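Local structure of m3DLH protein (Halieaceae bacterium, 7JKA) at residues 240-243 with 244-248; 231-234 with 235-239; 107-110 with 111-115. The protein probably hydrolyses dienelactones and related esters as an alpha/beta-hydrolase of the dienelactone hydrolase family, and may also have phosphotriesterase activity. All coordinates share one frame; numbering follows the deposited sequence.

Contact 1: residues 240-243 with 244-248; sequences TAMR and NLFDE
Residues 240-243 and 244-248 form unbroken alpha-helix, with the amides of Asn244, Leu245, Phe246 and Asp247 donating in turn to the carbonyls of Thr240, Ala241, Met242 and Arg243; the straightest of these bonds runs from Phe246 N to Met242 O (2.9 Å, N-H...O 170°). The main side-chain meeting, one turn apart on the buried side, is between Met242 and Phe246. CG of Met242 sits over one face of the Phe246 ring, 3.9 Å from the ring centroid and displaced toward the rim, with its closest approach at Phe246 CE2 (3.6 Å). With CG anti to the backbone N (chi1 179°) and the chain extended through chi2, SD runs on past the ring instead of standing above its middle; the bend at chi3 turns only the terminal CE. The sulfur is 4.6 Å from the centroid of Phe246 and oblique to it, a Met-aromatic contact that accompanies the CH-pi contact of CG. The carbonyl oxygen of Met242 lies over the same face, 3.4 Å from Phe246 CG.

This is the C-terminal helix 232-250 of the alpha/beta-hydrolase fold, laid against the central sheet. Met242 and Phe246 both reach Ile129 of strand 126-131 and Val152 of strand 150-154, while Ala241 and Leu245 rest on Leu174 of strand 172-178.

On the exposed side, Thr240 and Asn244 lie alongside each other and point the same way, with CG2 of Thr240 3.8 Å from ND2 of Asn244. The hydroxyl of Thr240 is turned back instead to the carbonyl of Ala236. Asp247 leans over its own helical acceptor, its CG 3.3 Å from Arg243 O.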
ATOM      1  N   THR A 240      -3.867  -9.497  10.527  1.00 13.38           N
ATOM      2  CA  THR A 240      -3.210 -10.738  10.916  1.00 11.98           C
ATOM      3  C   THR A 240      -2.672 -11.475   9.699  1.00 13.85           C
ATOM      4  O   THR A 240      -1.566 -12.023   9.734  1.00 13.26           O
ATOM      5  CB  THR A 240      -4.196 -11.623  11.681  1.00 14.89           C
ATOM      6  OG1 THR A 240      -4.494 -10.993  12.932  1.00 17.00           O
ATOM      7  CG2 THR A 240      -3.621 -13.022  11.960  1.00 14.89           C
ATOM      8  N   ALA A 241      -3.454 -11.520   8.611  1.00 12.77           N
ATOM      9  CA  ALA A 241      -2.962 -12.194   7.414  1.00 12.13           C
ATOM     10  C   ALA A 241      -1.704 -11.518   6.888  1.00 13.65           C
ATOM     11  O   ALA A 241      -0.758 -12.198   6.483  1.00 14.17           O
ATOM     12  CB  ALA A 241      -4.060 -12.237   6.347  1.00 12.40           C
ATOM     13  N   MET A 242      -1.669 -10.178   6.903  1.00 11.94           N
ATOM     14  CA  MET A 242      -0.467  -9.439   6.535  1.00 12.79           C
ATOM     15  C   MET A 242       0.702  -9.814   7.432  1.00 11.71           C
ATOM     16  O   MET A 242       1.810 -10.084   6.949  1.00 12.87           O
ATOM     17  CB  MET A 242      -0.741  -7.944   6.642  1.00 11.50           C
ATOM     18  CG  MET A 242       0.460  -7.059   6.295  1.00 12.67           C
ATOM     19  SD  MET A 242       0.317  -5.428   7.047  1.00 13.84           S
ATOM     20  CE  MET A 242       0.694  -5.867   8.745  1.00 14.44           C
ATOM     21  N   ARG A 243       0.480  -9.818   8.748  0.56 13.18           N
ATOM     22  CA  ARG A 243       1.550 -10.171   9.679  0.56 13.79           C
ATOM     23  C   ARG A 243       2.059 -11.587   9.437  0.56 14.29           C
ATOM     24  O   ARG A 243       3.266 -11.830   9.500  0.56 15.81           O
ATOM     25  CB  ARG A 243       1.074 -10.026  11.124  0.56 15.53           C
ATOM     26  CG  ARG A 243       0.867  -8.605  11.598  0.56 14.16           C
ATOM     27  CD  ARG A 243       0.511  -8.605  13.094  0.56 14.85           C
ATOM     28  NE  ARG A 243       1.617  -9.127  13.902  0.56 18.79           N
ATOM     29  CZ  ARG A 243       1.579  -9.315  15.223  0.56 23.85           C
ATOM     30  NH1 ARG A 243       0.486  -9.020  15.915  0.56 28.93           N
ATOM     31  NH2 ARG A 243       2.645  -9.782  15.854  0.56 23.65           N
ATOM     32  N   ASN A 244       1.157 -12.539   9.164  1.00 15.43           N
ATOM     33  CA  ASN A 244       1.599 -13.914   8.903  1.00 14.04           C
ATOM     34  C   ASN A 244       2.467 -13.987   7.653  1.00 14.64           C
ATOM     35  O   ASN A 244       3.440 -14.747   7.613  1.00 17.11           O
ATOM     36  CB  ASN A 244       0.408 -14.864   8.740  1.00 16.22           C
ATOM     37  CG  ASN A 244      -0.393 -15.071  10.030  1.00 16.85           C
ATOM     38  OD1 ASN A 244       0.101 -14.902  11.137  1.00 19.53           O
ATOM     39  ND2 ASN A 244      -1.656 -15.483   9.866  1.00 14.33           N
ATOM     40  N   LEU A 245       2.106 -13.232   6.607  1.00 13.86           N
ATOM     41  CA  LEU A 245       2.906 -13.215   5.381  1.00 13.94           C
ATOM     42  C   LEU A 245       4.265 -12.581   5.633  1.00 13.56           C
ATOM     43  O   LEU A 245       5.299 -13.119   5.220  1.00 14.32           O
ATOM     44  CB  LEU A 245       2.175 -12.454   4.274  1.00 14.72           C
ATOM     45  CG  LEU A 245       2.901 -12.426   2.922  1.00 12.36           C
ATOM     46  CD1 LEU A 245       3.143 -13.840   2.394  1.00 19.45           C
ATOM     47  CD2 LEU A 245       2.101 -11.618   1.915  1.00 18.96           C
ATOM     48  N   PHE A 246       4.278 -11.447   6.331  1.00 12.68           N
ATOM     49  CA  PHE A 246       5.548 -10.799   6.652  1.00 13.55           C
ATOM     50  C   PHE A 246       6.446 -11.723   7.470  1.00 17.34           C
ATOM     51  O   PHE A 246       7.653 -11.814   7.207  1.00 16.81           O
ATOM     52  CB  PHE A 246       5.290  -9.502   7.410  1.00 13.12           C
ATOM     53  CG  PHE A 246       4.769  -8.371   6.544  1.00 12.78           C
ATOM     54  CD1 PHE A 246       4.560  -8.534   5.177  1.00 12.85           C
ATOM     55  CD2 PHE A 246       4.446  -7.158   7.124  1.00 12.91           C
ATOM     56  CE1 PHE A 246       4.080  -7.476   4.396  1.00 14.95           C
ATOM     57  CE2 PHE A 246       3.974  -6.089   6.348  1.00 15.01           C
ATOM     58  CZ  PHE A 246       3.789  -6.248   5.001  1.00 17.26           C
ATOM     59  N   ASP A 247       5.876 -12.427   8.458  1.00 17.21           N
ATOM     60  CA  ASP A 247       6.692 -13.332   9.270  1.00 17.75           C
ATOM     61  C   ASP A 247       7.312 -14.419   8.405  1.00 18.30           C
ATOM     62  O   ASP A 247       8.472 -14.813   8.598  1.00 19.21           O
ATOM     63  CB  ASP A 247       5.840 -13.980  10.367  1.00 18.27           C
ATOM     64  CG  ASP A 247       5.544 -13.056  11.510  1.00 28.23           C
ATOM     65  OD1 ASP A 247       6.117 -11.946  11.565  1.00 31.19           O
ATOM     66  OD2 ASP A 247       4.725 -13.446  12.366  1.00 31.75           O
ATOM     67  N   GLU A 248       6.536 -14.931   7.453  1.00 16.03           N
ATOM     68  CA  GLU A 248       7.033 -15.961   6.552  1.00 18.65           C
ATOM     69  C   GLU A 248       8.226 -15.452   5.753  1.00 20.62           C
ATOM     70  O   GLU A 248       9.251 -16.138   5.625  1.00 21.01           O
ATOM     71  CB  GLU A 248       5.881 -16.388   5.641  1.00 22.09           C
ATOM     72  CG  GLU A 248       6.174 -17.483   4.673  1.00 28.08           C
ATOM     73  CD  GLU A 248       5.056 -17.597   3.650  1.00 28.02           C
ATOM     74  OE1 GLU A 248       3.966 -18.104   3.998  1.00 25.07           O
ATOM     75  OE2 GLU A 248       5.266 -17.145   2.507  1.00 30.84           O
TER

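Contact 2: residues 231-234 with 235-239; sequences EPLT and EARSW
Glu235 N donates to the carbonyl of Glu231 (2.9 Å) in the first turn of helix 232-250, where Glu231 is the N-cap: its carboxylate accepts from the amides of Leu233 and Thr234, approached from above its plane, and OE2 also takes the hydroxyl of Thr234 (OG1 to OE2, 2.6 Å). On the extended chain of Glu235, OE1 is hydrogen-bonded to the hydroxyl of Tyr230 and OE2 makes salt bridges to Arg61 and Arg64; one water joins Glu235 OE1 to Pro232 O. Ala236 follows with an amide bond to Pro232 O. Arg237 bonds to Leu233 O through its amide, then crosses back over the leucine side chain. CG of Leu233 lies over the centre of one guanidinium face, 3.6 Å from Arg237 CZ, and CD2 approaches NH2. At the guanidinium edge, in plane, a water accepts from Arg237 NH1 (2.8 Å from the water oxygen) and donates to Thr234 OG1, linking the arginine to the capping network. Ser238, buried beside Phe215 and Tyr208, has OG between its backbone N and carbonyl carbon (chi1 59°), which folds the hydroxyl back onto the preceding turn. An alanine at this position would drop that hydroxyl and would probably leave Thr234 O with one grip instead of two. Thr234 O now receives Ser238 N at 2.9 Å and Ser238 OG at 2.7 Å, from opposite faces of its carbonyl plane.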
ATOM      1  N   GLU A 231     -15.167  -2.089   9.111  1.00 24.55           N
ATOM      2  CA  GLU A 231     -15.518  -3.458   9.491  1.00 23.56           C
ATOM      3  C   GLU A 231     -14.398  -3.979  10.384  1.00 21.69           C
ATOM      4  O   GLU A 231     -13.375  -4.479   9.901  1.00 19.88           O
ATOM      5  CB  GLU A 231     -15.747  -4.343   8.259  1.00 22.95           C
ATOM      6  CG  GLU A 231     -16.768  -5.473   8.494  1.00 24.00           C
ATOM      7  CD  GLU A 231     -16.307  -6.419   9.594  1.00 26.30           C
ATOM      8  OE1 GLU A 231     -16.502  -6.118  10.795  1.00 32.34           O
ATOM      9  OE2 GLU A 231     -15.727  -7.459   9.256  1.00 23.86           O
ATOM     10  N   PRO A 232     -14.556  -3.866  11.709  1.00 25.29           N
ATOM     11  CA  PRO A 232     -13.411  -4.138  12.592  1.00 24.23           C
ATOM     12  C   PRO A 232     -12.961  -5.586  12.556  1.00 19.42           C
ATOM     13  O   PRO A 232     -11.763  -5.842  12.707  1.00 20.84           O
ATOM     14  CB  PRO A 232     -13.921  -3.725  13.984  1.00 29.14           C
ATOM     15  CG  PRO A 232     -15.391  -3.800  13.883  1.00 30.08           C
ATOM     16  CD  PRO A 232     -15.754  -3.464  12.463  1.00 27.17           C
ATOM     17  N   LEU A 233     -13.869  -6.539  12.340  1.00 21.16           N
ATOM     18  CA  LEU A 233     -13.452  -7.936  12.274  1.00 20.40           C
ATOM     19  C   LEU A 233     -12.537  -8.172  11.079  1.00 19.87           C
ATOM     20  O   LEU A 233     -11.472  -8.793  11.199  1.00 19.84           O
ATOM     21  CB  LEU A 233     -14.686  -8.834  12.209  1.00 27.65           C
ATOM     22  CG  LEU A 233     -14.524 -10.315  12.560  1.00 34.57           C
ATOM     23  CD1 LEU A 233     -13.698 -10.486  13.821  1.00 35.62           C
ATOM     24  CD2 LEU A 233     -15.902 -10.959  12.726  1.00 31.87           C
ATOM     25  N   THR A 234     -12.938  -7.674   9.907  1.00 17.24           N
ATOM     26  CA  THR A 234     -12.112  -7.807   8.713  1.00 16.10           C
ATOM     27  C   THR A 234     -10.824  -7.010   8.840  1.00 16.64           C
ATOM     28  O   THR A 234      -9.771  -7.452   8.361  1.00 14.16           O
ATOM     29  CB  THR A 234     -12.894  -7.350   7.479  1.00 17.11           C
ATOM     30  OG1 THR A 234     -14.066  -8.169   7.325  1.00 18.09           O
ATOM     31  CG2 THR A 234     -12.034  -7.467   6.239  1.00 16.24           C
ATOM     32  N   GLU A 235     -10.878  -5.844   9.487  1.00 16.13           N
ATOM     33  CA  GLU A 235      -9.640  -5.107   9.740  1.00 15.63           C
ATOM     34  C   GLU A 235      -8.646  -5.967  10.506  1.00 16.36           C
ATOM     35  O   GLU A 235      -7.480  -6.086  10.125  1.00 16.26           O
ATOM     36  CB  GLU A 235      -9.920  -3.809  10.503  1.00 17.12           C
ATOM     37  CG  GLU A 235      -8.594  -3.055  10.734  1.00 19.21           C
ATOM     38  CD  GLU A 235      -8.718  -1.855  11.649  1.00 28.80           C
ATOM     39  OE1 GLU A 235      -9.612  -1.862  12.525  1.00 27.18           O
ATOM     40  OE2 GLU A 235      -7.904  -0.908  11.500  1.00 30.39           O
ATOM     41  N   ALA A 236      -9.109  -6.636  11.560  1.00 16.53           N
ATOM     42  CA  ALA A 236      -8.214  -7.450  12.368  1.00 15.31           C
ATOM     43  C   ALA A 236      -7.737  -8.680  11.608  1.00 16.20           C
ATOM     44  O   ALA A 236      -6.544  -9.021  11.637  1.00 15.75           O
ATOM     45  CB  ALA A 236      -8.925  -7.857  13.654  1.00 15.96           C
ATOM     46  N   ARG A 237      -8.654  -9.368  10.932  1.00 14.61           N
ATOM     47  CA  ARG A 237      -8.267 -10.576  10.204  1.00 15.06           C
ATOM     48  C   ARG A 237      -7.249 -10.275   9.110  1.00 14.03           C
ATOM     49  O   ARG A 237      -6.273 -11.016   8.930  1.00 13.39           O
ATOM     50  CB  ARG A 237      -9.498 -11.239   9.586  1.00 15.70           C
ATOM     51  CG  ARG A 237     -10.437 -11.880  10.591  1.00 14.26           C
ATOM     52  CD  ARG A 237     -11.774 -12.114   9.937  1.00 16.11           C
ATOM     53  NE  ARG A 237     -12.610 -12.919  10.799  1.00 17.13           N
ATOM     54  CZ  ARG A 237     -13.866 -13.251  10.498  1.00 17.65           C
ATOM     55  NH1 ARG A 237     -14.416 -12.844   9.365  1.00 19.28           N
ATOM     56  NH2 ARG A 237     -14.562 -14.011  11.333  1.00 19.79           N
ATOM     57  N   SER A 238      -7.499  -9.228   8.321  1.00 13.90           N
ATOM     58  CA  SER A 238      -6.585  -8.896   7.240  1.00 11.79           C
ATOM     59  C   SER A 238      -5.238  -8.409   7.772  1.00 13.85           C
ATOM     60  O   SER A 238      -4.203  -8.721   7.183  1.00 12.60           O
ATOM     61  CB  SER A 238      -7.211  -7.846   6.317  1.00 13.25           C
ATOM     62  OG  SER A 238      -7.535  -6.645   6.998  1.00 14.26           O
ATOM     63  N   TRP A 239      -5.220  -7.675   8.894  1.00 13.46           N
ATOM     64  CA  TRP A 239      -3.937  -7.293   9.485  1.00 14.66           C
ATOM     65  C   TRP A 239      -3.167  -8.527   9.937  1.00 14.93           C
ATOM     66  O   TRP A 239      -1.946  -8.619   9.751  1.00 12.88           O
ATOM     67  CB  TRP A 239      -4.177  -6.357  10.662  1.00 13.57           C
ATOM     68  CG  TRP A 239      -2.975  -5.608  11.137  1.00 14.25           C
ATOM     69  CD1 TRP A 239      -2.297  -5.810  12.308  1.00 16.70           C
ATOM     70  CD2 TRP A 239      -2.318  -4.523  10.466  1.00 15.07           C
ATOM     71  NE1 TRP A 239      -1.248  -4.921  12.395  1.00 15.81           N
ATOM     72  CE2 TRP A 239      -1.246  -4.113  11.289  1.00 16.37           C
ATOM     73  CE3 TRP A 239      -2.534  -3.847   9.260  1.00 16.89           C
ATOM     74  CZ2 TRP A 239      -0.384  -3.056  10.942  1.00 16.53           C
ATOM     75  CZ3 TRP A 239      -1.684  -2.796   8.917  1.00 17.75           C
ATOM     76  CH2 TRP A 239      -0.623  -2.414   9.756  1.00 16.80           C
TER
HETATM   77  O   HOH W   1     -10.252  -4.085  14.314  1.00 31.06           O
HETATM   78  O   HOH W   2     -14.145 -11.000   7.320  1.00 20.73           O

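Contact 3: residues 107-110 with 111-115; sequences LARA and ALDTL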
ATOM      1  N   LEU A 107       6.550   7.929  -8.543  1.00 14.84           N
ATOM      2  CA  LEU A 107       6.326   8.393  -7.177  1.00 12.76           C
ATOM      3  C   LEU A 107       6.313   7.222  -6.194  1.00 12.19           C
ATOM      4  O   LEU A 107       6.680   7.387  -5.026  1.00 14.17           O
ATOM      5  CB  LEU A 107       5.041   9.233  -7.088  1.00 14.61           C
ATOM      6  CG  LEU A 107       3.648   8.614  -7.191  1.00 15.74           C
ATOM      7  CD1 LEU A 107       3.214   7.976  -5.884  1.00 16.31           C
ATOM      8  CD2 LEU A 107       2.661   9.725  -7.660  1.00 18.46           C
ATOM      9  N   ALA A 108       5.880   6.033  -6.643  1.00 14.59           N
ATOM     10  CA  ALA A 108       5.919   4.865  -5.762  1.00 12.40           C
ATOM     11  C   ALA A 108       7.355   4.388  -5.554  1.00 12.94           C
ATOM     12  O   ALA A 108       7.767   4.081  -4.430  1.00 13.68           O
ATOM     13  CB  ALA A 108       5.072   3.746  -6.353  1.00 13.85           C
ATOM     14  N   ARG A 109       8.140   4.367  -6.628  1.00 14.44           N
ATOM     15  CA  ARG A 109       9.534   3.961  -6.509  1.00 15.38           C
ATOM     16  C   ARG A 109      10.337   4.968  -5.686  1.00 15.21           C
ATOM     17  O   ARG A 109      11.251   4.574  -4.946  1.00 14.89           O
ATOM     18  CB  ARG A 109      10.123   3.781  -7.908  1.00 20.79           C
ATOM     19  CG  ARG A 109      11.315   2.878  -7.938  1.00 36.82           C
ATOM     20  CD  ARG A 109      11.168   1.770  -8.967  1.00 37.68           C
ATOM     21  NE  ARG A 109      12.266   0.832  -8.797  1.00 38.16           N
ATOM     22  CZ  ARG A 109      12.668  -0.043  -9.708  1.00 34.49           C
ATOM     23  NH1 ARG A 109      13.700  -0.833  -9.429  1.00 24.89           N
ATOM     24  NH2 ARG A 109      12.067  -0.110 -10.894  1.00 23.58           N
ATOM     25  N   ALA A 110       9.995   6.260  -5.778  1.00 13.42           N
ATOM     26  CA  ALA A 110      10.668   7.258  -4.952  1.00 13.42           C
ATOM     27  C   ALA A 110      10.425   7.001  -3.474  1.00 15.20           C
ATOM     28  O   ALA A 110      11.348   7.135  -2.661  1.00 14.81           O
ATOM     29  CB  ALA A 110      10.201   8.664  -5.327  1.00 13.90           C
ATOM     30  N   ALA A 111       9.210   6.583  -3.110  1.00 13.29           N
ATOM     31  CA  ALA A 111       8.960   6.225  -1.715  1.00 12.43           C
ATOM     32  C   ALA A 111       9.778   5.003  -1.305  1.00 11.65           C
ATOM     33  O   ALA A 111      10.400   4.996  -0.244  1.00 13.32           O
ATOM     34  CB  ALA A 111       7.461   6.007  -1.476  1.00 12.52           C
ATOM     35  N   LEU A 112       9.850   3.975  -2.161  1.00 12.01           N
ATOM     36  CA  LEU A 112      10.636   2.791  -1.795  1.00 12.20           C
ATOM     37  C   LEU A 112      12.113   3.139  -1.663  1.00 12.27           C
ATOM     38  O   LEU A 112      12.790   2.708  -0.717  1.00 13.00           O
ATOM     39  CB  LEU A 112      10.454   1.688  -2.849  1.00 14.20           C
ATOM     40  CG  LEU A 112      11.185   0.372  -2.554  1.00 12.50           C
ATOM     41  CD1 LEU A 112      10.744  -0.200  -1.214  1.00 13.76           C
ATOM     42  CD2 LEU A 112      10.956  -0.617  -3.681  1.00 16.19           C
ATOM     43  N   ASP A 113      12.644   3.904  -2.631  1.00 13.03           N
ATOM     44  CA  ASP A 113      14.055   4.277  -2.570  1.00 12.41           C
ATOM     45  C   ASP A 113      14.356   5.062  -1.304  1.00 14.24           C
ATOM     46  O   ASP A 113      15.397   4.855  -0.658  1.00 14.97           O
ATOM     47  CB  ASP A 113      14.419   5.107  -3.790  1.00 15.38           C
ATOM     48  CG  ASP A 113      14.517   4.285  -5.049  1.00 16.23           C
ATOM     49  OD1 ASP A 113      14.503   3.039  -5.006  1.00 20.24           O
ATOM     50  OD2 ASP A 113      14.590   4.946  -6.128  1.00 20.29           O
ATOM     51  N   THR A 114      13.451   5.960  -0.934  1.00 13.18           N
ATOM     52  CA  THR A 114      13.652   6.740   0.278  1.00 14.37           C
ATOM     53  C   THR A 114      13.624   5.853   1.520  1.00 12.74           C
ATOM     54  O   THR A 114      14.424   6.046   2.445  1.00 13.04           O
ATOM     55  CB  THR A 114      12.596   7.832   0.346  1.00 17.07           C
ATOM     56  OG1 THR A 114      12.667   8.562  -0.891  1.00 19.43           O
ATOM     57  CG2 THR A 114      12.914   8.758   1.455  1.00 23.17           C
ATOM     58  N   LEU A 115      12.720   4.877   1.557  1.00 14.84           N
ATOM     59  CA  LEU A 115      12.723   3.931   2.663  1.00 11.49           C
ATOM     60  C   LEU A 115      14.066   3.212   2.759  1.00 11.13           C
ATOM     61  O   LEU A 115      14.665   3.108   3.835  1.00 13.21           O
ATOM     62  CB  LEU A 115      11.583   2.936   2.467  1.00 11.66           C
ATOM     63  CG  LEU A 115      11.563   1.776   3.444  1.00 12.75           C
ATOM     64  CD1 LEU A 115      11.155   2.319   4.798  1.00 13.30           C
ATOM     65  CD2 LEU A 115      10.568   0.724   2.903  1.00 15.00           C
TER
HETATM   66  O   HOH W   3      15.101   1.410  -7.229  0.47 26.74           O
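Thr114 turns its hydroxyl to the carbonyl oxygen of Ala110, OG1 lying 2.6 Å from Ala110 O in a hydrogen bond that the hydroxyl donates. OG1 stands beside the threonine's own backbone N (chi1 -54°), which brings it within range of the same oxygen that the amide uses; Thr114 N is 3.0 Å from Ala110 O, and the two donors arrive from opposite faces of the carbonyl plane. A polar side chain is thereby satisfied within its own helix, while the same residue touches Ile19 and Tyr21 of strand 14-22.

Helix 101-116 packs on the sheet of the alpha/beta-hydrolase fold, with Ala111 and Leu112 against Val46 and Ala108 against Phe48, both on strand 42-48. The small side chains of Ala108 and Ala111 are consistent with a close approach of the helix to the strands.

On the outer side, Arg109 and Asp113 are one turn apart without a direct salt bridge, the nearest charged atoms, NE of Arg109 and OD1 of Asp113, being 4.9 Å apart. A water spans them, donating to Asp113 OD1 at 2.8 Å and accepting a weak bond from Arg109 NE. Asp113 N also donates to Arg109 O (2.8 Å).

Contacts 2 and 1 follow one another along helix 232-250, their centres about 13 Å apart: 231-239 covers its capped start and 240-248 its later turns. Contact 3 belongs to helix 101-116, with its centre about 22 Å from that of contact 1 and about 27 Å from that of contact 2, which lies across the chain's centre from it. The sheet connects them, since contact 1 packs on strand 126-131 and contact 3 on strand 42-48, its parallel neighbour. Strand 126-131 leads into a turn with Gly130, Cys132 and Gly134 in a GxCxG pattern that resembles the nucleophile elbow of this family, so contact 1 lies against the strand preceding the probable active site.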